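Local atomic coordinates of C-type lectin domain family 4 member F (Mus musculus, PDB entry 6JJJ), a protein that acts as a Kupffer cell receptor that binds galactose, fucose and glycolipids through its C-type lectin domain and could take part in endocytosis. Residues F35-R40 / Y144-K149. Sequence-based numbering, arbitrary orientation.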
loop_
_atom_site.group_PDB
_atom_site.type_symbol
_atom_site.label_atom_id
_atom_site.label_comp_id
_atom_site.label_asym_id
_atom_site.label_seq_id
_atom_site.Cartn_x
_atom_site.Cartn_y
_atom_site.Cartn_z
ATOM N N PHE A 35 5.879 -1.257 11.676
ATOM C CA PHE A 35 4.556 -0.960 11.147
ATOM C C PHE A 35 3.594 -0.684 12.297
ATOM O O PHE A 35 3.620 -1.371 13.323
ATOM C CB PHE A 35 4.032 -2.116 10.293
ATOM C CG PHE A 35 4.605 -2.152 8.905
ATOM C CD1 PHE A 35 4.070 -1.366 7.897
ATOM C CD2 PHE A 35 5.681 -2.977 8.608
ATOM C CE1 PHE A 35 4.600 -1.400 6.619
ATOM C CE2 PHE A 35 6.215 -3.015 7.333
ATOM C CZ PHE A 35 5.676 -2.227 6.338
ATOM N N TYR A 36 2.766 0.343 12.129
ATOM C CA TYR A 36 1.816 0.763 13.146
ATOM C C TYR A 36 0.401 0.668 12.599
ATOM O O TYR A 36 0.157 0.969 11.425
ATOM C CB TYR A 36 2.095 2.195 13.604
ATOM C CG TYR A 36 3.451 2.386 14.232
ATOM C CD1 TYR A 36 4.596 2.493 13.453
ATOM C CD2 TYR A 36 3.587 2.470 15.610
ATOM C CE1 TYR A 36 5.836 2.674 14.033
ATOM C CE2 TYR A 36 4.820 2.652 16.194
ATOM C CZ TYR A 36 5.940 2.753 15.407
ATOM O OH TYR A 36 7.166 2.935 16.004
ATOM N N TYR A 37 -0.528 0.237 13.450
ATOM C CA TYR A 37 -1.940 0.140 13.101
ATOM C C TYR A 37 -2.757 0.979 14.073
ATOM O O TYR A 37 -2.746 0.720 15.281
ATOM C CB TYR A 37 -2.412 -1.316 13.124
ATOM C CG TYR A 37 -3.893 -1.481 12.882
ATOM C CD1 TYR A 37 -4.402 -1.600 11.596
ATOM C CD2 TYR A 37 -4.784 -1.519 13.945
ATOM C CE1 TYR A 37 -5.761 -1.749 11.375
ATOM C CE2 TYR A 37 -6.139 -1.671 13.734
ATOM C CZ TYR A 37 -6.623 -1.784 12.448
ATOM O OH TYR A 37 -7.977 -1.933 12.245
ATOM N N PHE A 38 -3.473 1.967 13.546
ATOM C CA PHE A 38 -4.355 2.815 14.340
ATOM C C PHE A 38 -5.780 2.303 14.177
ATOM O O PHE A 38 -6.318 2.294 13.064
ATOM C CB PHE A 38 -4.223 4.277 13.919
ATOM C CG PHE A 38 -2.839 4.826 14.116
ATOM C CD1 PHE A 38 -1.850 4.586 13.176
ATOM C CD2 PHE A 38 -2.517 5.554 15.249
ATOM C CE1 PHE A 38 -0.568 5.073 13.356
ATOM C CE2 PHE A 38 -1.236 6.047 15.432
ATOM C CZ PHE A 38 -0.262 5.808 14.487
ATOM N N SER A 39 -6.379 1.856 15.278
ATOM C CA SER A 39 -7.619 1.104 15.195
ATOM C C SER A 39 -8.777 2.006 14.773
ATOM O O SER A 39 -8.759 3.229 14.955
ATOM C CB SER A 39 -7.935 0.435 16.535
ATOM O OG SER A 39 -8.217 1.398 17.535
ATOM N N ARG A 40 -9.793 1.376 14.182
ATOM C CA ARG A 40 -11.031 2.053 13.822
ATOM C C ARG A 40 -12.151 1.800 14.823
ATOM O O ARG A 40 -13.111 2.578 14.869
ATOM C CB ARG A 40 -11.479 1.618 12.420
ATOM C CG ARG A 40 -11.826 0.145 12.281
ATOM C CD ARG A 40 -12.049 -0.242 10.816
ATOM N NE ARG A 40 -10.960 -1.057 10.281
ATOM C CZ ARG A 40 -10.910 -2.383 10.361
ATOM N NH1 ARG A 40 -11.891 -3.051 10.954
ATOM N NH2 ARG A 40 -9.882 -3.045 9.846
ATOM N N TYR A 144 -11.077 2.459 24.949
ATOM C CA TYR A 144 -10.467 3.414 24.042
ATOM C C TYR A 144 -9.991 2.702 22.784
ATOM O O TYR A 144 -9.866 1.472 22.763
ATOM C CB TYR A 144 -9.266 4.119 24.688
ATOM C CG TYR A 144 -9.624 5.096 25.778
ATOM C CD1 TYR A 144 -9.939 6.415 25.479
ATOM C CD2 TYR A 144 -9.634 4.704 27.108
ATOM C CE1 TYR A 144 -10.262 7.311 26.474
ATOM C CE2 TYR A 144 -9.957 5.593 28.108
ATOM C CZ TYR A 144 -10.269 6.895 27.788
ATOM O OH TYR A 144 -10.588 7.782 28.790
ATOM N N PRO A 145 -9.714 3.442 21.709
ATOM C CA PRO A 145 -8.972 2.847 20.584
ATOM C C PRO A 145 -7.522 2.615 20.980
ATOM O O PRO A 145 -7.145 2.892 22.124
ATOM C CB PRO A 145 -9.115 3.887 19.467
ATOM C CG PRO A 145 -9.358 5.182 20.186
ATOM C CD PRO A 145 -10.098 4.844 21.460
ATOM N N TRP A 146 -6.697 2.119 20.063
ATOM C CA TRP A 146 -5.342 1.720 20.419
ATOM C C TRP A 146 -4.433 1.812 19.202
ATOM O O TRP A 146 -4.864 2.151 18.098
ATOM C CB TRP A 146 -5.320 0.293 20.971
ATOM C CG TRP A 146 -5.709 -0.724 19.935
ATOM C CD1 TRP A 146 -4.873 -1.386 19.084
ATOM C CD2 TRP A 146 -7.031 -1.181 19.635
ATOM N NE1 TRP A 146 -5.594 -2.235 18.278
ATOM C CE2 TRP A 146 -6.921 -2.126 18.596
ATOM C CE3 TRP A 146 -8.299 -0.885 20.145
ATOM C CZ2 TRP A 146 -8.030 -2.777 18.060
ATOM C CZ3 TRP A 146 -9.398 -1.534 19.613
ATOM C CH2 TRP A 146 -9.257 -2.467 18.580
ATOM N N VAL A 147 -3.157 1.499 19.415
ATOM C CA VAL A 147 -2.169 1.437 18.342
ATOM C C VAL A 147 -1.279 0.220 18.566
ATOM O O VAL A 147 -0.715 0.045 19.651
ATOM C CB VAL A 147 -1.339 2.735 18.271
ATOM C CG1 VAL A 147 -0.739 3.056 19.634
ATOM C CG2 VAL A 147 -0.266 2.625 17.204
ATOM N N CYS A 148 -1.143 -0.611 17.536
ATOM C CA CYS A 148 -0.251 -1.762 17.564
ATOM C C CYS A 148 1.068 -1.419 16.881
ATOM O O CYS A 148 1.124 -0.552 16.006
ATOM C CB CYS A 148 -0.876 -2.972 16.860
ATOM S SG CYS A 148 -2.547 -3.455 17.378
ATOM N N LYS A 149 2.133 -2.120 17.277
ATOM C CA LYS A 149 3.435 -1.976 16.636
ATOM C C LYS A 149 3.970 -3.344 16.235
ATOM O O LYS A 149 3.818 -4.324 16.970
ATOM C CB LYS A 149 4.456 -1.270 17.548
ATOM C CG LYS A 149 5.831 -1.098 16.903
ATOM C CD LYS A 149 6.623 0.054 17.509
ATOM C CE LYS A 149 7.378 -0.363 18.764
ATOM N NZ LYS A 149 8.272 0.728 19.256
#
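Ser39 OG is gripped by two groups. Ser39 OG accepts a hydrogen bond from Trp146 N at 3.0 Å, and it is also hydrogen-bonded to the backbone O of Asp41. Chi1 of 66° puts the hydroxyl between its own backbone N and carbonyl carbon, where it meets Trp146 N while CB stays over the indole. Ser39 CB sits over one face of the Trp146 indole, 3.4 Å from the centroid of the six-membered ring, in a CH-pi contact. The serine backbone joins in: Ser39 N donates to Trp146 O in a nearly straight bond (171°). Ser39 is thus held through both its main chain and its side chain.

Beyond this end, strands 35-38 and 147-149 run antiparallel. Tyr37 and Cys148 form the hydrogen-bonded pair, with Tyr37 N to Cys148 O and Cys148 N to Tyr37 O each 3.1 Å. Cys148 is also disulfide-bonded to Cys52 of helix 45-54, on the sheet face that carries Tyr37.

Tyr36, Phe38, Val147 and Lys149 share the other face. The CG2 of Val147 lies over one face of the Phe38 ring, 4.2 Å from its centroid. It also meets the edge of the Tyr36 ring near CD2. Lys149 CG and CD run alongside the Tyr36 ring near CE2 and CZ. Their polar ends converge on Glu67 of helix 65-75, which forms a salt bridge with Lys149 NZ and a hydrogen bond with Tyr36 OH.

This pairing of an early strand with the C-terminal strand, tied by disulfide to helix 45-54, is characteristic of the C-type lectin fold.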